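Local coordinates for 11S globulin seed storage protein (Amaranthus hypochondriacus, PDB 3QAC) that probably serves as a seed storage protein, a nutrient reservoir whose subunits each carry two cupin domains, at residues L64-S69 and R180-G185; E72-E77 and F140-G145; P338-N343 and Q409-R414; I357-D362 and F384-Q389. All blocks are in the same frame, centred on the assembly; numbering follows the deposited sequence.

Overall arrangement
The four interactions fall into two pairs, one in each cupin domain of the subunit. Interactions 1 and 2 have centres about 14 Å apart and touch directly: Arg-180 NH2 meets Glu-72 OE2 at 2.7 Å in a salt bridge. Interactions 3 and 4, with centres about 10 Å apart, reach the same sheet, in which strands 335-341 and 385-391 are neighbours, and His-339 N lies 2.7 Å from Ile-386 O, a probable hydrogen bond. Between the domains, interactions 1 and 3 lie on opposite sides of the chain's centre, their own centres about 39 Å apart. Interaction 1 of one subunit nevertheless meets interaction 3 of another, where Phe-67 stacks on Tyr-340 of the neighbouring subunit.

Interaction 1: residues L64-S69 and R180-G185; sequences LPSFTS and RFYLAG
Phe-67 places its CG between the backbone N and the carbonyl carbon (chi1 49°), whereas Phe-181 across the strand pair holds CG anti to the carbonyl carbon (chi1 -55°). Both side chains lie on the same face of the sheet, and with CG so placed the ring planes are only 4° apart but slid until they barely overlap. The Phe-67 ring covers Phe-181 CB instead, in a CH-pi contact 3.7 Å from the ring centroid and offset toward the rim, while Leu-183 CG reaches its edge, 4.1 Å from Phe-67 CE1. Phe-67 and Phe-181 form an antiparallel hydrogen-bonded pair, Phe-181 N donating to Phe-67 O at 2.8 Å and Phe-67 N to Phe-181 O. A further bond, Leu-183 N to Pro-65 O, prolongs the ladder. On the other face Ser-66 CB sits over the Tyr-182 ring, 3.6 Å from its centroid. Arg-180 NH1 donates to Ser-66 OG (3.1 Å), which lies in the guanidinium plane; the guanidinium is also salt-bridged through NH2 to Glu-72 and through NE to Glu-190, which probably balance its charge. An alanine in place of Phe-67 would probably open a gap above Phe-181 CB and leave Tyr-340 of the second subunit without its stacking partner. Within the cupin beta-barrel, strand 61-68 also pairs with strands 147-151 and 244-246. Pro-65 and Leu-183 both touch Met-86 of strand 80-86, and helix 423-430 of the second subunit lies against Leu-64 and Ala-184.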
loop_
_atom_site.group_PDB
_atom_site.type_symbol
_atom_site.label_atom_id
_atom_site.label_comp_id
_atom_site.label_asym_id
_atom_site.label_seq_id
_atom_site.Cartn_x
_atom_site.Cartn_y
_atom_site.Cartn_z
ATOM N N LEU A 64 27.726 2.829 -15.260
ATOM C CA LEU A 64 28.246 3.207 -13.951
ATOM C C LEU A 64 27.277 2.766 -12.855
ATOM O O LEU A 64 26.081 2.654 -13.089
ATOM C CB LEU A 64 28.476 4.721 -13.882
ATOM C CG LEU A 64 29.364 5.370 -14.958
ATOM C CD1 LEU A 64 29.307 6.868 -14.861
ATOM C CD2 LEU A 64 30.794 4.917 -14.841
ATOM N N PRO A 65 27.793 2.490 -11.657
ATOM C CA PRO A 65 26.883 2.133 -10.576
ATOM C C PRO A 65 25.880 3.245 -10.272
ATOM O O PRO A 65 26.240 4.425 -10.177
ATOM C CB PRO A 65 27.821 1.938 -9.382
ATOM C CG PRO A 65 29.144 2.520 -9.810
ATOM C CD PRO A 65 29.191 2.257 -11.273
ATOM N N SER A 66 24.627 2.851 -10.104
ATOM C CA SER A 66 23.615 3.764 -9.623
ATOM C C SER A 66 22.555 2.993 -8.853
ATOM O O SER A 66 22.566 1.756 -8.803
ATOM C CB SER A 66 22.954 4.486 -10.791
ATOM O OG SER A 66 22.113 3.598 -11.512
ATOM N N PHE A 67 21.635 3.733 -8.254
ATOM C CA PHE A 67 20.432 3.134 -7.708
ATOM C C PHE A 67 19.259 4.076 -7.938
ATOM O O PHE A 67 19.444 5.241 -8.222
ATOM C CB PHE A 67 20.597 2.802 -6.224
ATOM C CG PHE A 67 21.161 3.933 -5.390
ATOM C CD1 PHE A 67 22.532 4.158 -5.324
ATOM C CD2 PHE A 67 20.321 4.751 -4.648
ATOM C CE1 PHE A 67 23.048 5.170 -4.537
ATOM C CE2 PHE A 67 20.834 5.775 -3.859
ATOM C CZ PHE A 67 22.198 5.980 -3.801
ATOM N N THR A 68 18.046 3.552 -7.828
ATOM C CA THR A 68 16.858 4.372 -7.928
ATOM C C THR A 68 15.931 3.919 -6.829
ATOM O O THR A 68 15.948 2.751 -6.447
ATOM C CB THR A 68 16.182 4.272 -9.329
ATOM O OG1 THR A 68 14.919 4.951 -9.312
ATOM C CG2 THR A 68 15.977 2.821 -9.743
ATOM N N SER A 69 15.152 4.852 -6.302
ATOM C CA SER A 69 14.245 4.581 -5.202
ATOM C C SER A 69 13.129 3.632 -5.603
ATOM O O SER A 69 12.456 3.081 -4.742
ATOM C CB SER A 69 13.627 5.888 -4.707
ATOM O OG SER A 69 12.913 6.501 -5.763
ATOM N N ARG A 180 17.020 8.909 -9.794
ATOM C CA ARG A 180 18.215 8.109 -9.894
ATOM C C ARG A 180 19.438 8.759 -9.280
ATOM O O ARG A 180 19.719 9.937 -9.514
ATOM C CB ARG A 180 18.521 7.755 -11.338
ATOM C CG ARG A 180 19.529 6.614 -11.410
ATOM C CD ARG A 180 19.639 6.120 -12.800
ATOM N NE ARG A 180 18.418 5.449 -13.205
ATOM C CZ ARG A 180 18.234 4.151 -13.061
ATOM N NH1 ARG A 180 19.192 3.429 -12.515
ATOM N NH2 ARG A 180 17.113 3.581 -13.471
ATOM N N PHE A 181 20.170 7.961 -8.505
ATOM C CA PHE A 181 21.394 8.403 -7.859
ATOM C C PHE A 181 22.555 7.601 -8.445
ATOM O O PHE A 181 22.517 6.373 -8.447
ATOM C CB PHE A 181 21.329 8.149 -6.349
ATOM C CG PHE A 181 20.128 8.756 -5.654
ATOM C CD1 PHE A 181 20.286 9.806 -4.767
ATOM C CD2 PHE A 181 18.856 8.252 -5.861
ATOM C CE1 PHE A 181 19.198 10.356 -4.102
ATOM C CE2 PHE A 181 17.763 8.793 -5.200
ATOM C CZ PHE A 181 17.936 9.848 -4.312
ATOM N N TYR A 182 23.572 8.290 -8.957
ATOM C CA TYR A 182 24.768 7.619 -9.471
ATOM C C TYR A 182 25.915 7.686 -8.477
ATOM O O TYR A 182 26.013 8.616 -7.662
ATOM C CB TYR A 182 25.221 8.206 -10.811
ATOM C CG TYR A 182 24.486 7.652 -12.006
ATOM C CD1 TYR A 182 23.291 8.202 -12.430
ATOM C CD2 TYR A 182 24.982 6.573 -12.699
ATOM C CE1 TYR A 182 22.617 7.696 -13.532
ATOM C CE2 TYR A 182 24.317 6.054 -13.792
ATOM C CZ TYR A 182 23.138 6.620 -14.214
ATOM O OH TYR A 182 22.477 6.091 -15.313
ATOM N N LEU A 183 26.782 6.685 -8.564
ATOM C CA LEU A 183 27.875 6.521 -7.621
ATOM C C LEU A 183 29.206 6.886 -8.249
ATOM O O LEU A 183 30.251 6.730 -7.628
ATOM C CB LEU A 183 27.902 5.079 -7.138
ATOM C CG LEU A 183 26.825 4.873 -6.086
ATOM C CD1 LEU A 183 26.584 3.401 -5.820
ATOM C CD2 LEU A 183 27.266 5.602 -4.830
ATOM N N ALA A 184 29.154 7.358 -9.486
ATOM C CA ALA A 184 30.355 7.716 -10.225
ATOM C C ALA A 184 29.975 8.525 -11.460
ATOM O O ALA A 184 28.836 8.479 -11.918
ATOM C CB ALA A 184 31.134 6.444 -10.633
ATOM N N GLY A 185 30.934 9.265 -11.997
ATOM C CA GLY A 185 30.738 9.987 -13.240
ATOM C C GLY A 185 30.008 11.303 -13.072
ATOM O O GLY A 185 29.792 11.780 -11.959
#

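Interaction 2: residues E72-E77 and F140-G145; sequences ELIYIE and FAMPAG
Glu-72 and Ile-74 pair with Met-142 and Phe-140 in the antiparallel sheet of the first cupin barrel, each couple being a hydrogen-bonded pair. This is the close-knit part of the contact. All four backbone bonds are short, among them Ile-74 N to Phe-140 O at 2.7 Å and Met-142 N to Glu-72 O at 2.7 Å. Above them Glu-72 and Met-142 lie side by side and point the same way, with their CB atoms 3.8 Å apart. Glu-72 OE1 remains beside Met-142 CB (3.9 Å), but the polar partner of this carboxylate is elsewhere: OE2 forms a salt bridge with Arg-180, so the acidic group is likely to be balanced by that charge. On the same face Ile-74 CB approaches Phe-140 CB to 4.1 Å, and the Phe-140 ring runs on to Thr-83 and Met-85 of strand 80-86. The opposite face is more loosely joined within the pair. There Leu-73 and Ala-141 form a non-hydrogen-bonded pair and meet through Leu-73 CD1 and Ala-141 CB at 4.2 Å, with Leu-318 of helix 318-321 touching both side chains. Among the touching residues, Ile-74 alone is partly exposed rather than buried. Past Ile-74 the first strand continues along strand 158-164, and past Met-142 the segment 140-145 leaves the pair. Met-142 bends at chi2 and again at chi3 (57°), which sets its CE 4.2 Å from Ile-74 CD1.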
loop_
_atom_site.group_PDB
_atom_site.type_symbol
_atom_site.label_atom_id
_atom_site.label_comp_id
_atom_site.label_asym_id
_atom_site.label_seq_id
_atom_site.Cartn_x
_atom_site.Cartn_y
_atom_site.Cartn_z
ATOM N N GLU A 72 12.899 -2.136 -10.215
ATOM C CA GLU A 72 12.919 -2.194 -11.662
ATOM C C GLU A 72 12.796 -3.617 -12.106
ATOM O O GLU A 72 13.278 -4.525 -11.445
ATOM C CB GLU A 72 14.237 -1.672 -12.209
ATOM C CG GLU A 72 14.617 -0.297 -11.746
ATOM C CD GLU A 72 15.883 0.135 -12.405
ATOM O OE1 GLU A 72 16.839 -0.664 -12.401
ATOM O OE2 GLU A 72 15.918 1.248 -12.966
ATOM N N LEU A 73 12.158 -3.778 -13.247
ATOM C CA LEU A 73 12.038 -5.029 -13.934
ATOM C C LEU A 73 12.788 -4.809 -15.220
ATOM O O LEU A 73 12.458 -3.901 -15.989
ATOM C CB LEU A 73 10.573 -5.302 -14.232
ATOM C CG LEU A 73 10.097 -6.718 -13.958
ATOM C CD1 LEU A 73 10.534 -7.137 -12.563
ATOM C CD2 LEU A 73 8.592 -6.778 -14.093
ATOM N N ILE A 74 13.800 -5.630 -15.451
ATOM C CA ILE A 74 14.680 -5.464 -16.591
ATOM C C ILE A 74 14.575 -6.654 -17.546
ATOM O O ILE A 74 14.670 -7.807 -17.140
ATOM C CB ILE A 74 16.117 -5.336 -16.117
ATOM C CG1 ILE A 74 16.214 -4.220 -15.068
ATOM C CG2 ILE A 74 17.023 -5.077 -17.290
ATOM C CD1 ILE A 74 17.430 -4.253 -14.193
ATOM N N TYR A 75 14.355 -6.372 -18.820
ATOM C CA TYR A 75 14.435 -7.406 -19.827
ATOM C C TYR A 75 15.644 -7.133 -20.705
ATOM O O TYR A 75 15.826 -6.021 -21.206
ATOM C CB TYR A 75 13.164 -7.462 -20.659
ATOM C CG TYR A 75 13.231 -8.443 -21.804
ATOM C CD1 TYR A 75 13.148 -9.805 -21.577
ATOM C CD2 TYR A 75 13.350 -8.005 -23.112
ATOM C CE1 TYR A 75 13.204 -10.704 -22.610
ATOM C CE2 TYR A 75 13.401 -8.900 -24.159
ATOM C CZ TYR A 75 13.328 -10.245 -23.903
ATOM O OH TYR A 75 13.377 -11.143 -24.936
ATOM N N ILE A 76 16.478 -8.151 -20.854
ATOM C CA ILE A 76 17.648 -8.074 -21.710
ATOM C C ILE A 76 17.168 -8.412 -23.104
ATOM O O ILE A 76 16.915 -9.575 -23.422
ATOM C CB ILE A 76 18.733 -9.066 -21.266
ATOM C CG1 ILE A 76 19.193 -8.743 -19.841
ATOM C CG2 ILE A 76 19.897 -9.055 -22.219
ATOM C CD1 ILE A 76 19.487 -7.271 -19.591
ATOM N N GLU A 77 17.008 -7.385 -23.929
ATOM C CA GLU A 77 16.421 -7.562 -25.239
ATOM C C GLU A 77 17.449 -8.193 -26.147
ATOM O O GLU A 77 17.124 -8.979 -27.039
ATOM C CB GLU A 77 16.015 -6.206 -25.821
ATOM C CG GLU A 77 15.309 -6.323 -27.147
ATOM C CD GLU A 77 15.233 -5.011 -27.898
ATOM O OE1 GLU A 77 15.832 -4.927 -28.995
ATOM O OE2 GLU A 77 14.581 -4.070 -27.395
ATOM N N PHE A 140 15.205 -9.721 -15.242
ATOM C CA PHE A 140 15.866 -9.470 -13.976
ATOM C C PHE A 140 15.059 -8.488 -13.087
ATOM O O PHE A 140 14.472 -7.497 -13.581
ATOM C CB PHE A 140 17.201 -8.838 -14.324
ATOM C CG PHE A 140 18.274 -9.131 -13.367
ATOM C CD1 PHE A 140 19.219 -10.102 -13.652
ATOM C CD2 PHE A 140 18.362 -8.437 -12.186
ATOM C CE1 PHE A 140 20.237 -10.387 -12.764
ATOM C CE2 PHE A 140 19.378 -8.717 -11.291
ATOM C CZ PHE A 140 20.319 -9.697 -11.587
ATOM N N ALA A 141 15.047 -8.739 -11.778
ATOM C CA ALA A 141 14.366 -7.849 -10.831
ATOM C C ALA A 141 15.346 -7.075 -9.977
ATOM O O ALA A 141 16.155 -7.670 -9.276
ATOM C CB ALA A 141 13.423 -8.647 -9.937
ATOM N N MET A 142 15.272 -5.749 -10.036
ATOM C CA MET A 142 16.060 -4.868 -9.174
ATOM C C MET A 142 15.214 -4.284 -8.044
ATOM O O MET A 142 14.335 -3.469 -8.295
ATOM C CB MET A 142 16.636 -3.697 -9.987
ATOM C CG MET A 142 17.730 -2.936 -9.255
ATOM S SD MET A 142 19.169 -3.995 -8.926
ATOM C CE MET A 142 19.583 -4.527 -10.579
ATOM N N PRO A 143 15.470 -4.702 -6.797
ATOM C CA PRO A 143 14.715 -4.155 -5.664
ATOM C C PRO A 143 15.032 -2.689 -5.509
ATOM O O PRO A 143 16.092 -2.262 -5.954
ATOM C CB PRO A 143 15.272 -4.917 -4.461
ATOM C CG PRO A 143 15.905 -6.164 -5.046
ATOM C CD PRO A 143 16.416 -5.758 -6.390
ATOM N N ALA A 144 14.113 -1.932 -4.917
ATOM C CA ALA A 144 14.292 -0.507 -4.715
ATOM C C ALA A 144 15.609 -0.224 -4.001
ATOM O O ALA A 144 15.979 -0.928 -3.080
ATOM C CB ALA A 144 13.141 0.049 -3.933
ATOM N N GLY A 145 16.321 0.802 -4.448
ATOM C CA GLY A 145 17.463 1.298 -3.714
ATOM C C GLY A 145 18.749 0.511 -3.910
ATOM O O GLY A 145 19.820 0.971 -3.523
#

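Interaction 3: residues P338-N343 and Q409-R414; sequences PHYNLN and QSLAGR
Gln-409 begins the pairing by gripping Tyr-340 at both backbone ends: Gln-409 N donates to Tyr-340 O at 2.8 Å, and Tyr-340 N returns a bond to Gln-409 O at 3.0 Å. Its CG is anti to the backbone N (chi1 161°), and the extended chain runs beside the tyrosine in the same direction. Gln-409 CB touches Tyr-340 CE1 at 3.7 Å and, from another direction, Leu-342 CD2 at 3.7 Å. Ser-410 follows on the other face, its CA 3.6 Å from His-339 CB. The two form a non-hydrogen-bonded pair. Separately, Ser-410 OG bonds to Thr-448 OG1, and His-339 ND1 to Ala-337 O. The two segments thus form a short antiparallel ladder in the second cupin barrel, where strand 335-341 also pairs with strand 385-391. At Leu-411 the strand has ended, yet its N still donates to Pro-338 O at 2.8 Å. The leucine branches then part: CD1 packs on Pro-338 CB (3.6 Å), and CD2 comes to the edge of the Tyr-340 ring, near its plane, 4.0 Å from CD1 of that ring. Tyr-340 itself reaches the third subunit, its OH bonding to Gly-145 O and its ring stacking on Phe-67 there. Ala-412 comes next, and its side chain packs on Phe-224 of the third subunit.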
loop_
_atom_site.group_PDB
_atom_site.type_symbol
_atom_site.label_atom_id
_atom_site.label_comp_id
_atom_site.label_asym_id
_atom_site.label_seq_id
_atom_site.Cartn_x
_atom_site.Cartn_y
_atom_site.Cartn_z
ATOM N N PRO A 338 -8.766 -11.999 -27.367
ATOM C CA PRO A 338 -9.087 -10.842 -26.538
ATOM C C PRO A 338 -9.046 -11.283 -25.082
ATOM O O PRO A 338 -9.619 -12.307 -24.738
ATOM C CB PRO A 338 -10.521 -10.507 -26.949
ATOM C CG PRO A 338 -10.659 -11.045 -28.333
ATOM C CD PRO A 338 -9.829 -12.303 -28.338
ATOM N N HIS A 339 -8.348 -10.528 -24.251
ATOM C CA HIS A 339 -8.243 -10.853 -22.847
ATOM C C HIS A 339 -8.089 -9.561 -22.085
ATOM O O HIS A 339 -7.836 -8.506 -22.667
ATOM C CB HIS A 339 -7.012 -11.714 -22.586
ATOM C CG HIS A 339 -5.746 -11.077 -23.054
ATOM N ND1 HIS A 339 -5.438 -10.943 -24.389
ATOM C CD2 HIS A 339 -4.722 -10.511 -22.372
ATOM C CE1 HIS A 339 -4.273 -10.334 -24.511
ATOM N NE2 HIS A 339 -3.817 -10.062 -23.301
ATOM N N TYR A 340 -8.246 -9.651 -20.773
ATOM C CA TYR A 340 -7.973 -8.523 -19.925
ATOM C C TYR A 340 -7.180 -8.995 -18.743
ATOM O O TYR A 340 -7.322 -10.123 -18.307
ATOM C CB TYR A 340 -9.269 -7.877 -19.480
ATOM C CG TYR A 340 -10.034 -8.641 -18.422
ATOM C CD1 TYR A 340 -10.874 -9.689 -18.759
ATOM C CD2 TYR A 340 -9.938 -8.279 -17.099
ATOM C CE1 TYR A 340 -11.596 -10.360 -17.788
ATOM C CE2 TYR A 340 -10.648 -8.924 -16.129
ATOM C CZ TYR A 340 -11.481 -9.967 -16.467
ATOM O OH TYR A 340 -12.182 -10.611 -15.472
ATOM N N ASN A 341 -6.333 -8.128 -18.239
ATOM C CA ASN A 341 -5.569 -8.424 -17.060
ATOM C C ASN A 341 -6.374 -8.023 -15.829
ATOM O O ASN A 341 -6.882 -6.884 -15.749
ATOM C CB ASN A 341 -4.238 -7.699 -17.140
ATOM C CG ASN A 341 -3.430 -8.110 -18.382
ATOM O OD1 ASN A 341 -2.606 -9.030 -18.311
ATOM N ND2 ASN A 341 -3.680 -7.443 -19.528
ATOM N N LEU A 342 -6.498 -8.957 -14.881
ATOM C CA LEU A 342 -7.369 -8.761 -13.718
ATOM C C LEU A 342 -6.815 -7.753 -12.759
ATOM O O LEU A 342 -7.563 -6.988 -12.150
ATOM C CB LEU A 342 -7.552 -10.040 -12.898
ATOM C CG LEU A 342 -8.104 -11.372 -13.397
ATOM C CD1 LEU A 342 -9.182 -11.883 -12.433
ATOM C CD2 LEU A 342 -8.581 -11.348 -14.824
ATOM N N ASN A 343 -5.500 -7.759 -12.597
ATOM C CA ASN A 343 -4.931 -7.137 -11.415
ATOM C C ASN A 343 -3.857 -6.083 -11.650
ATOM O O ASN A 343 -3.358 -5.482 -10.707
ATOM C CB ASN A 343 -4.434 -8.227 -10.437
ATOM C CG ASN A 343 -3.936 -9.467 -11.150
ATOM O OD1 ASN A 343 -3.455 -9.400 -12.287
ATOM N ND2 ASN A 343 -4.053 -10.620 -10.490
ATOM N N GLN A 409 -7.327 -12.882 -18.053
ATOM C CA GLN A 409 -8.383 -13.786 -18.433
ATOM C C GLN A 409 -8.667 -13.627 -19.901
ATOM O O GLN A 409 -9.008 -12.533 -20.363
ATOM C CB GLN A 409 -9.665 -13.522 -17.639
ATOM C CG GLN A 409 -10.895 -14.123 -18.313
ATOM C CD GLN A 409 -12.018 -14.461 -17.338
ATOM O OE1 GLN A 409 -12.009 -15.519 -16.717
ATOM N NE2 GLN A 409 -12.996 -13.570 -17.220
ATOM N N SER A 410 -8.524 -14.717 -20.637
ATOM C CA SER A 410 -8.957 -14.747 -22.019
ATOM C C SER A 410 -10.471 -14.655 -22.059
ATOM O O SER A 410 -11.159 -15.101 -21.152
ATOM C CB SER A 410 -8.490 -16.030 -22.697
ATOM O OG SER A 410 -7.084 -16.158 -22.570
ATOM N N LEU A 411 -10.993 -14.070 -23.115
ATOM C CA LEU A 411 -12.429 -13.988 -23.265
ATOM C C LEU A 411 -12.891 -15.135 -24.145
ATOM O O LEU A 411 -13.986 -15.653 -23.968
ATOM C CB LEU A 411 -12.796 -12.647 -23.869
ATOM C CG LEU A 411 -12.181 -11.511 -23.048
ATOM C CD1 LEU A 411 -12.221 -10.183 -23.809
ATOM C CD2 LEU A 411 -12.888 -11.401 -21.703
ATOM N N ALA A 412 -12.031 -15.544 -25.077
ATOM C CA ALA A 412 -12.329 -16.659 -25.976
ATOM C C ALA A 412 -11.417 -17.850 -25.721
ATOM O O ALA A 412 -10.309 -17.697 -25.214
ATOM C CB ALA A 412 -12.215 -16.212 -27.437
ATOM N N GLY A 413 -11.889 -19.042 -26.068
ATOM C CA GLY A 413 -11.045 -20.226 -26.052
ATOM C C GLY A 413 -11.185 -21.114 -24.836
ATOM O O GLY A 413 -12.088 -20.944 -24.021
ATOM N N ARG A 414 -10.300 -22.094 -24.726
ATOM C CA ARG A 414 -10.299 -22.959 -23.561
ATOM C C ARG A 414 -9.780 -22.161 -22.366
ATOM O O ARG A 414 -8.800 -21.428 -22.475
ATOM C CB ARG A 414 -9.425 -24.182 -23.802
ATOM C CD ARG A 414 -8.722 -26.435 -23.074
ATOM C CZ ARG A 414 -9.669 -28.645 -22.546
ATOM N NH1 ARG A 414 -9.880 -29.613 -21.668
ATOM N NH2 ARG A 414 -10.105 -28.782 -23.791
#

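Interaction 4: residues I357-D362 and F384-Q389; sequences IQIVND and FAIVKQ
Phe-384 and Asn-361 meet where strand 354-360 of the second cupin beta-barrel ends and its antiparallel neighbour, strand 385-391, begins. From its root outward, Phe-384 CB lies 3.5 Å from Val-360 O and also touches Ile-359 CG2. With CG anti to the carbonyl carbon (chi1 -82°), CG stays close to Val-360 O, and so does CD1. Farther out, CE1 meets Asn-361 CB at 3.4 Å, and CZ at the tip is nearly as close to that atom. Asn-361 CA stands over the centre of the ring, 3.8 Å from its centroid, a CH-pi contact. Asn-361 is itself fixed by OD1, which accepts from Gln-363 N and Gln-365 N, and by ND2, bonded to Ile-16 O. An alanine at Phe-384 would probably leave Asn-361 CA and CB without the ring beneath them and open a gap beside Ile-16, which also packs on this phenylalanine. Along the strands, Val-360 N donates to Ala-385 O at 2.8 Å, the return bond from Ala-385 N being weak, and Gln-358 and Val-387 exchange a second pair. The side chain of Gln-358 lies on the face turned to the third subunit, where its OE1 accepts from Glu-216 N. On the other face Ile-386 lies alongside both isoleucines of the first strand, its CD1 3.8 Å from Ile-357 CG2 and 4.0 Å from Ile-359 CG1.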
loop_
_atom_site.group_PDB
_atom_site.type_symbol
_atom_site.label_atom_id
_atom_site.label_comp_id
_atom_site.label_asym_id
_atom_site.label_seq_id
_atom_site.Cartn_x
_atom_site.Cartn_y
_atom_site.Cartn_z
ATOM N N ILE A 357 -2.852 -4.318 -32.701
ATOM C CA ILE A 357 -3.249 -4.378 -31.319
ATOM C C ILE A 357 -4.478 -3.527 -31.139
ATOM O O ILE A 357 -4.533 -2.383 -31.572
ATOM C CB ILE A 357 -2.095 -3.931 -30.390
ATOM C CG1 ILE A 357 -0.944 -4.937 -30.498
ATOM C CG2 ILE A 357 -2.573 -3.821 -28.949
ATOM C CD1 ILE A 357 0.338 -4.472 -29.873
ATOM N N GLN A 358 -5.491 -4.103 -30.522
ATOM C CA GLN A 358 -6.674 -3.322 -30.229
ATOM C C GLN A 358 -7.044 -3.413 -28.742
ATOM O O GLN A 358 -7.063 -4.508 -28.142
ATOM C CB GLN A 358 -7.842 -3.694 -31.149
ATOM C CG GLN A 358 -9.012 -2.728 -30.982
ATOM C CD GLN A 358 -10.147 -2.949 -31.966
ATOM O OE1 GLN A 358 -10.293 -4.029 -32.558
ATOM N NE2 GLN A 358 -10.973 -1.925 -32.130
ATOM N N ILE A 359 -7.317 -2.241 -28.164
ATOM C CA ILE A 359 -7.547 -2.097 -26.742
ATOM C C ILE A 359 -8.840 -1.329 -26.525
ATOM O O ILE A 359 -9.114 -0.324 -27.199
ATOM C CB ILE A 359 -6.379 -1.356 -26.071
ATOM C CG1 ILE A 359 -5.060 -2.051 -26.395
ATOM C CG2 ILE A 359 -6.612 -1.187 -24.568
ATOM C CD1 ILE A 359 -3.859 -1.342 -25.820
ATOM N N VAL A 360 -9.636 -1.831 -25.588
ATOM C CA VAL A 360 -10.949 -1.292 -25.293
ATOM C C VAL A 360 -11.016 -0.880 -23.829
ATOM O O VAL A 360 -10.458 -1.558 -22.954
ATOM C CB VAL A 360 -12.022 -2.365 -25.528
ATOM C CG1 VAL A 360 -13.417 -1.839 -25.166
ATOM C CG2 VAL A 360 -11.968 -2.869 -26.958
ATOM N N ASN A 361 -11.714 0.214 -23.555
ATOM C CA ASN A 361 -11.802 0.712 -22.193
ATOM C C ASN A 361 -13.096 0.260 -21.524
ATOM O O ASN A 361 -13.787 -0.623 -22.032
ATOM C CB ASN A 361 -11.640 2.233 -22.164
ATOM C CG ASN A 361 -12.807 2.955 -22.798
ATOM O OD1 ASN A 361 -13.795 2.334 -23.169
ATOM N ND2 ASN A 361 -12.700 4.279 -22.912
ATOM N N ASP A 362 -13.428 0.863 -20.390
ATOM C CA ASP A 362 -14.590 0.441 -19.622
ATOM C C ASP A 362 -15.893 0.874 -20.274
ATOM O O ASP A 362 -16.975 0.429 -19.884
ATOM C CB ASP A 362 -14.518 1.012 -18.209
ATOM C CG ASP A 362 -14.306 2.516 -18.205
ATOM O OD1 ASP A 362 -15.199 3.241 -17.734
ATOM O OD2 ASP A 362 -13.240 2.971 -18.671
ATOM N N PHE A 384 -8.391 -3.206 -18.856
ATOM C CA PHE A 384 -8.672 -2.875 -20.246
ATOM C C PHE A 384 -8.530 -4.127 -21.112
ATOM O O PHE A 384 -7.511 -4.826 -21.068
ATOM C CB PHE A 384 -7.768 -1.742 -20.763
ATOM C CG PHE A 384 -8.242 -0.338 -20.383
ATOM C CD1 PHE A 384 -8.079 0.728 -21.270
ATOM C CD2 PHE A 384 -8.825 -0.089 -19.149
ATOM C CE1 PHE A 384 -8.488 2.021 -20.940
ATOM C CE2 PHE A 384 -9.253 1.200 -18.804
ATOM C CZ PHE A 384 -9.079 2.265 -19.716
ATOM N N ALA A 385 -9.553 -4.395 -21.910
ATOM C CA ALA A 385 -9.546 -5.553 -22.787
ATOM C C ALA A 385 -8.663 -5.332 -24.001
ATOM O O ALA A 385 -8.605 -4.229 -24.558
ATOM C CB ALA A 385 -10.939 -5.904 -23.210
ATOM N N ILE A 386 -7.973 -6.397 -24.403
ATOM C CA ILE A 386 -6.994 -6.316 -25.464
ATOM C C ILE A 386 -6.872 -7.615 -26.275
ATOM O O ILE A 386 -7.023 -8.710 -25.733
ATOM C CB ILE A 386 -5.622 -5.850 -24.934
ATOM C CG1 ILE A 386 -4.545 -6.051 -25.987
ATOM C CG2 ILE A 386 -5.246 -6.584 -23.637
ATOM C CD1 ILE A 386 -3.210 -5.544 -25.579
ATOM N N VAL A 387 -6.653 -7.458 -27.584
ATOM C CA VAL A 387 -6.349 -8.551 -28.510
ATOM C C VAL A 387 -5.073 -8.220 -29.286
ATOM O O VAL A 387 -4.777 -7.063 -29.579
ATOM C CB VAL A 387 -7.524 -8.829 -29.488
ATOM C CG1 VAL A 387 -7.867 -7.582 -30.308
ATOM C CG2 VAL A 387 -7.212 -10.029 -30.388
ATOM N N LYS A 388 -4.274 -9.231 -29.565
ATOM C CA LYS A 388 -3.030 -9.009 -30.281
ATOM C C LYS A 388 -3.029 -9.908 -31.501
ATOM O O LYS A 388 -3.119 -11.130 -31.376
ATOM C CB LYS A 388 -1.814 -9.333 -29.408
ATOM C CG LYS A 388 -1.925 -8.881 -27.949
ATOM C CD LYS A 388 -0.564 -8.996 -27.250
ATOM C CE LYS A 388 -0.642 -8.674 -25.771
ATOM N NZ LYS A 388 -1.207 -9.813 -25.012
ATOM N N GLN A 389 -2.947 -9.304 -32.679
ATOM C CA GLN A 389 -2.954 -10.064 -33.918
ATOM C C GLN A 389 -1.625 -9.896 -34.633
ATOM O O GLN A 389 -1.305 -8.816 -35.139
ATOM C CB GLN A 389 -4.115 -9.621 -34.796
ATOM C CG GLN A 389 -3.956 -9.954 -36.254
ATOM C CD GLN A 389 -4.689 -11.207 -36.634
ATOM O OE1 GLN A 389 -5.912 -11.202 -36.798
ATOM N NE2 GLN A 389 -3.948 -12.297 -36.778
#